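Local coordinates for protein AGR_C_4470p (Agrobacterium tumefaciens str. C58, PDB 2HQV) that is of unknown function but belongs to the ChuX/HutX haem-utilisation family and so may bind haem or take part in its handling, at residues A74-M79 / F112-D117; I160-D165 / A172-K177. All blocks are in the same frame, centred on the assembly; numbering follows the deposited sequence.

Interaction 1. Residues A74-M79 / F112-D117; sequences AIWNEM and FNIHGD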
loop_
_atom_site.group_PDB
_atom_site.type_symbol
_atom_site.label_atom_id
_atom_site.label_comp_id
_atom_site.label_asym_id
_atom_site.label_seq_id
_atom_site.Cartn_x
_atom_site.Cartn_y
_atom_site.Cartn_z
ATOM N N ALA A 74 5.978 20.014 8.800
ATOM C CA ALA A 74 5.020 21.074 9.106
ATOM C C ALA A 74 3.612 20.675 8.683
ATOM O O ALA A 74 2.636 20.902 9.409
ATOM C CB ALA A 74 5.423 22.370 8.405
ATOM N N ILE A 75 3.507 20.079 7.501
ATOM C CA ILE A 75 2.214 19.664 6.984
ATOM C C ILE A 75 1.629 18.515 7.797
ATOM O O ILE A 75 0.436 18.517 8.113
ATOM C CB ILE A 75 2.325 19.303 5.483
ATOM C CG1 ILE A 75 2.617 20.587 4.689
ATOM C CG2 ILE A 75 1.038 18.636 4.990
ATOM C CD1 ILE A 75 2.927 20.379 3.205
ATOM N N TRP A 76 2.463 17.543 8.150
ATOM C CA TRP A 76 1.994 16.421 8.954
ATOM C C TRP A 76 1.493 16.934 10.308
ATOM O O TRP A 76 0.422 16.551 10.766
ATOM C CB TRP A 76 3.122 15.408 9.164
ATOM C CG TRP A 76 2.687 14.178 9.873
ATOM C CD1 TRP A 76 2.712 13.954 11.220
ATOM C CD2 TRP A 76 2.130 12.997 9.280
ATOM N NE1 TRP A 76 2.205 12.710 11.502
ATOM C CE2 TRP A 76 1.835 12.101 10.332
ATOM C CE3 TRP A 76 1.841 12.613 7.962
ATOM C CZ2 TRP A 76 1.276 10.833 10.109
ATOM C CZ3 TRP A 76 1.283 11.351 7.736
ATOM C CH2 TRP A 76 1.003 10.480 8.810
ATOM N N ASN A 77 2.274 17.800 10.948
ATOM C CA ASN A 77 1.884 18.352 12.246
ATOM C C ASN A 77 0.561 19.105 12.108
ATOM O O ASN A 77 -0.326 19.003 12.958
ATOM C CB ASN A 77 2.961 19.307 12.774
ATOM C CG ASN A 77 2.538 20.006 14.054
ATOM O OD1 ASN A 77 2.325 19.363 15.083
ATOM N ND2 ASN A 77 2.405 21.331 13.996
ATOM N N GLU A 78 0.443 19.856 11.023
ATOM C CA GLU A 78 -0.758 20.624 10.739
ATOM C C GLU A 78 -1.970 19.691 10.649
ATOM O O GLU A 78 -2.990 19.899 11.318
ATOM C CB GLU A 78 -0.579 21.372 9.413
ATOM C CG GLU A 78 -1.569 22.482 9.173
ATOM C CD GLU A 78 -1.319 23.676 10.074
ATOM O OE1 GLU A 78 -0.316 24.391 9.856
ATOM O OE2 GLU A 78 -2.120 23.890 11.003
HETATM N N MSE A 79 -1.852 18.651 9.833
HETATM C CA MSE A 79 -2.959 17.714 9.653
HETATM C C MSE A 79 -3.328 16.947 10.922
HETATM O O MSE A 79 -4.472 16.531 11.084
HETATM C CB MSE A 79 -2.642 16.736 8.519
HETATM C CG MSE A 79 -2.449 17.424 7.172
HETATM SE SE MSE A 79 -2.266 16.149 5.716
HETATM C CE MSE A 79 -0.613 15.284 6.266
ATOM N N PHE A 112 9.908 7.856 8.620
ATOM C CA PHE A 112 9.066 8.552 9.572
ATOM C C PHE A 112 8.179 7.455 10.153
ATOM O O PHE A 112 7.257 6.958 9.496
ATOM C CB PHE A 112 8.247 9.612 8.822
ATOM C CG PHE A 112 7.533 10.585 9.712
ATOM C CD1 PHE A 112 8.246 11.485 10.498
ATOM C CD2 PHE A 112 6.140 10.628 9.739
ATOM C CE1 PHE A 112 7.587 12.411 11.295
ATOM C CE2 PHE A 112 5.465 11.551 10.532
ATOM C CZ PHE A 112 6.188 12.446 11.314
ATOM N N ASN A 113 8.486 7.070 11.385
ATOM C CA ASN A 113 7.773 6.016 12.079
ATOM C C ASN A 113 6.613 6.584 12.889
ATOM O O ASN A 113 6.805 7.282 13.887
ATOM C CB ASN A 113 8.771 5.264 12.956
ATOM C CG ASN A 113 10.023 4.867 12.180
ATOM O OD1 ASN A 113 11.147 5.063 12.641
ATOM N ND2 ASN A 113 9.826 4.310 10.990
ATOM N N ILE A 114 5.402 6.274 12.439
ATOM C CA ILE A 114 4.192 6.774 13.076
ATOM C C ILE A 114 3.447 5.738 13.904
ATOM O O ILE A 114 3.042 4.688 13.400
ATOM C CB ILE A 114 3.220 7.343 12.027
ATOM C CG1 ILE A 114 2.996 6.315 10.910
ATOM C CG2 ILE A 114 3.765 8.655 11.475
ATOM C CD1 ILE A 114 1.940 6.729 9.892
ATOM N N HIS A 115 3.264 6.051 15.181
ATOM C CA HIS A 115 2.562 5.175 16.108
ATOM C C HIS A 115 1.932 6.024 17.210
ATOM O O HIS A 115 2.588 6.885 17.800
ATOM C CB HIS A 115 3.527 4.159 16.727
ATOM C CG HIS A 115 4.130 3.209 15.737
ATOM N ND1 HIS A 115 3.375 2.315 15.007
ATOM C CD2 HIS A 115 5.417 3.008 15.364
ATOM C CE1 HIS A 115 4.171 1.603 14.227
ATOM N NE2 HIS A 115 5.414 2.004 14.425
ATOM N N GLY A 116 0.655 5.784 17.474
ATOM C CA GLY A 116 -0.037 6.532 18.507
ATOM C C GLY A 116 -1.401 5.930 18.758
ATOM O O GLY A 116 -1.649 4.781 18.392
ATOM N N ASP A 117 -2.284 6.697 19.387
ATOM C CA ASP A 117 -3.631 6.218 19.664
ATOM C C ASP A 117 -4.472 6.394 18.405
ATOM O O ASP A 117 -5.330 7.282 18.318
ATOM C CB ASP A 117 -4.246 6.996 20.830
ATOM C CG ASP A 117 -5.688 6.610 21.088
ATOM O OD1 ASP A 117 -5.969 5.397 21.202
ATOM O OD2 ASP A 117 -6.541 7.522 21.179
#
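Trp76, midway along the short helix 72-79, lays its indole against Phe112 and Ile114, two inward-facing side chains of strand 111-114. Because CG stands anti to the backbone N (chi1 -175°), the ring system is carried off the helix and into the space in front of the strand; the CA atoms of Trp76 and Phe112 are 10.6 Å from each other. Beyond CB, the indole reaches Phe112 first. CG lies 3.9 Å from Phe112 CE2, and CD1 is almost equally far from CE2 and CZ of that phenyl. At NE1 the approach to Phe112 CE2 tightens to 3.6 Å. This is a T-shaped pair: the CE2 edge of Phe112 is directed at one face of the tryptophan pyrrole ring, the centroids being 4.8 Å apart and the planes turned by 79°. CE2 stands above the indole plane, offset toward its rim.

The strand belongs to a small antiparallel sheet, apart from the larger six-stranded sheet of this ChuX/HutX-family protein, and alternation along it sets Phe112 and Ile114 on the same side while Asn113 between them points away. Further along the indole, the benzo ring meets Ile114. Trp76 CZ2 meets Ile114 CG2 at 3.6 Å, and CH2 touches Ile114 CD1 at 4.0 Å, the two side chains crossing at about a right angle. With chi1 at 51°, Ile114 CG1 lies between the backbone N and the carbonyl carbon, and the branch it carries brings CD1 to the indole beside CG2. The one polar atom of the indole, NE1, donates a hydrogen bond to the Pro103 carbonyl, which anchors the ring within this apolar setting. Phe112 is held in turn by a second edge-to-face partner, Phe72, while Ile124 of the neighbouring strand touches both Trp76 and Ile114.

Interaction 2. Residues I160-D165 / A172-K177; sequences IFVRRD and AGQLAK
The amide oxygen of Gln174, near the start of helix 172-185, accepts the backbone N-H of Arg163 just beyond strand 156-161. Arg163 N and Gln174 OE1 are 2.7 Å apart, the N-H points at the oxygen with an angle of 166°, and the amide nitrogen stands almost straight off the end of the carbonyl (172°). The oxygen is bedded closely against the same piece of chain: Val162 CA is 3.3 Å from Gln174 OE1, and Val162 CG1 follows at 3.5 Å from that oxygen. The same methyl also touches the glutamine stem, Val162 CG1 being 4.1 Å from Gln174 CG, the two side chains passing in opposite directions.

Gln174 spans the gap between helix and chain because CG is anti to the backbone N (chi1 -163°) and the chain continues extended, which carries the amide straight out from the helix. The other end of that amide is fixed as well: NE2 donates to the carbonyls of Trp82 and Glu84, so the helix is tied to the chain leading into strand 85-90, the sheet neighbour of 156-161. Arg163 bends back at chi2 and chi3, away from the helix, and its guanidinium forms a salt bridge with Glu84. Leu175, beside Gln174, rests on Arg143 and Cys145 of strand 142-151.

With its oxygen taking one N-H and its nitrogen giving to two carbonyls, the largely buried carboxamide has both ends satisfied; this pattern defines its flip and probably restricts its rotation, making a neutral side chain the polar tie between the helix and the chain at the end of strand 156-161.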
loop_
_atom_site.group_PDB
_atom_site.type_symbol
_atom_site.label_atom_id
_atom_site.label_comp_id
_atom_site.label_asym_id
_atom_site.label_seq_id
_atom_site.Cartn_x
_atom_site.Cartn_y
_atom_site.Cartn_z
ATOM N N ILE A 160 -4.081 11.748 2.000
ATOM C CA ILE A 160 -4.888 12.027 3.183
ATOM C C ILE A 160 -6.115 12.778 2.660
ATOM O O ILE A 160 -5.987 13.854 2.072
ATOM C CB ILE A 160 -4.156 12.939 4.201
ATOM C CG1 ILE A 160 -2.822 12.316 4.627
ATOM C CG2 ILE A 160 -5.056 13.184 5.413
ATOM C CD1 ILE A 160 -2.945 10.966 5.335
ATOM N N PHE A 161 -7.293 12.200 2.863
ATOM C CA PHE A 161 -8.531 12.809 2.410
ATOM C C PHE A 161 -9.313 13.485 3.519
ATOM O O PHE A 161 -9.315 13.028 4.660
ATOM C CB PHE A 161 -9.435 11.755 1.765
ATOM C CG PHE A 161 -9.097 11.461 0.343
ATOM C CD1 PHE A 161 -9.794 12.080 -0.686
ATOM C CD2 PHE A 161 -8.060 10.589 0.027
ATOM C CE1 PHE A 161 -9.464 11.839 -2.020
ATOM C CE2 PHE A 161 -7.721 10.340 -1.309
ATOM C CZ PHE A 161 -8.428 10.969 -2.331
ATOM N N VAL A 162 -9.972 14.585 3.167
ATOM C CA VAL A 162 -10.829 15.297 4.105
ATOM C C VAL A 162 -12.090 14.423 4.184
ATOM O O VAL A 162 -12.582 13.946 3.163
ATOM C CB VAL A 162 -11.190 16.701 3.561
ATOM C CG1 VAL A 162 -12.302 17.324 4.393
ATOM C CG2 VAL A 162 -9.958 17.596 3.601
ATOM N N ARG A 163 -12.600 14.203 5.388
ATOM C CA ARG A 163 -13.784 13.366 5.566
ATOM C C ARG A 163 -15.098 14.062 5.245
ATOM O O ARG A 163 -15.153 15.277 5.088
ATOM C CB ARG A 163 -13.840 12.839 7.002
ATOM C CG ARG A 163 -12.639 12.006 7.401
ATOM C CD ARG A 163 -12.534 10.744 6.566
ATOM N NE ARG A 163 -13.579 9.778 6.888
ATOM C CZ ARG A 163 -13.723 9.214 8.081
ATOM N NH1 ARG A 163 -12.888 9.524 9.063
ATOM N NH2 ARG A 163 -14.694 8.332 8.292
ATOM N N ARG A 164 -16.155 13.258 5.149
ATOM C CA ARG A 164 -17.502 13.742 4.872
ATOM C C ARG A 164 -18.380 13.419 6.080
ATOM O O ARG A 164 -18.092 12.485 6.832
ATOM C CB ARG A 164 -18.056 13.051 3.628
ATOM C CG ARG A 164 -17.335 13.430 2.353
ATOM C CD ARG A 164 -17.696 12.505 1.207
ATOM N NE ARG A 164 -16.967 12.855 -0.010
ATOM C CZ ARG A 164 -17.212 13.933 -0.748
ATOM N NH1 ARG A 164 -18.175 14.777 -0.401
ATOM N NH2 ARG A 164 -16.480 14.170 -1.832
ATOM N N ASP A 165 -19.448 14.183 6.274
ATOM C CA ASP A 165 -20.329 13.939 7.410
ATOM C C ASP A 165 -21.510 13.045 7.046
ATOM O O ASP A 165 -21.517 12.412 5.987
ATOM C CB ASP A 165 -20.822 15.272 7.992
ATOM C CG ASP A 165 -21.605 16.105 6.990
ATOM O OD1 ASP A 165 -21.705 17.329 7.198
ATOM O OD2 ASP A 165 -22.131 15.544 6.007
ATOM N N ALA A 172 -17.123 20.491 7.538
ATOM C CA ALA A 172 -16.863 21.928 7.591
ATOM C C ALA A 172 -15.548 22.364 8.229
ATOM O O ALA A 172 -14.710 22.981 7.571
ATOM C CB ALA A 172 -18.031 22.630 8.286
ATOM N N GLY A 173 -15.371 22.063 9.512
ATOM C CA GLY A 173 -14.154 22.461 10.200
ATOM C C GLY A 173 -12.871 21.963 9.556
ATOM O O GLY A 173 -11.896 22.706 9.416
ATOM N N GLN A 174 -12.873 20.695 9.167
ATOM C CA GLN A 174 -11.707 20.080 8.541
ATOM C C GLN A 174 -11.432 20.706 7.179
ATOM O O GLN A 174 -10.294 21.038 6.854
ATOM C CB GLN A 174 -11.947 18.583 8.381
ATOM C CG GLN A 174 -10.692 17.777 8.130
ATOM C CD GLN A 174 -10.952 16.296 8.250
ATOM O OE1 GLN A 174 -11.368 15.653 7.293
ATOM N NE2 GLN A 174 -10.730 15.747 9.442
ATOM N N LEU A 175 -12.490 20.868 6.392
ATOM C CA LEU A 175 -12.389 21.465 5.064
ATOM C C LEU A 175 -11.744 22.841 5.133
ATOM O O LEU A 175 -10.870 23.159 4.334
ATOM C CB LEU A 175 -13.777 21.575 4.427
ATOM C CG LEU A 175 -13.834 22.251 3.053
ATOM C CD1 LEU A 175 -12.904 21.527 2.080
ATOM C CD2 LEU A 175 -15.269 22.242 2.536
ATOM N N ALA A 176 -12.183 23.658 6.090
ATOM C CA ALA A 176 -11.637 25.004 6.255
ATOM C C ALA A 176 -10.119 24.977 6.481
ATOM O O ALA A 176 -9.386 25.793 5.914
ATOM C CB ALA A 176 -12.333 25.715 7.423
ATOM N N LYS A 177 -9.650 24.041 7.305
ATOM C CA LYS A 177 -8.217 23.925 7.584
ATOM C C LYS A 177 -7.454 23.489 6.336
ATOM O O LYS A 177 -6.338 23.943 6.087
ATOM C CB LYS A 177 -7.972 22.923 8.720
ATOM C CG LYS A 177 -8.635 23.328 10.038
ATOM C CD LYS A 177 -8.372 22.317 11.137
ATOM C CE LYS A 177 -9.036 22.736 12.445
ATOM N NZ LYS A 177 -8.752 21.756 13.533
#

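How the interactions relate
Both contacts join a helix to β structure, but interaction 1 bridges to the small three-stranded sheet and interaction 2 to the end of a strand in the large six-stranded one. Interaction 1 is fully buried and apolar across its interface, built from aromatic and aliphatic surfaces; interaction 2 is partly buried and turns on a polar amide meeting backbone. Their centres lie about 17 Å apart, yet they touch: Met79, a selenomethionine on helix 72-79, places SE 4.0 Å from Ile160 CB. Through this one side chain, 74-79 packs against 160-165 as well as 112-117.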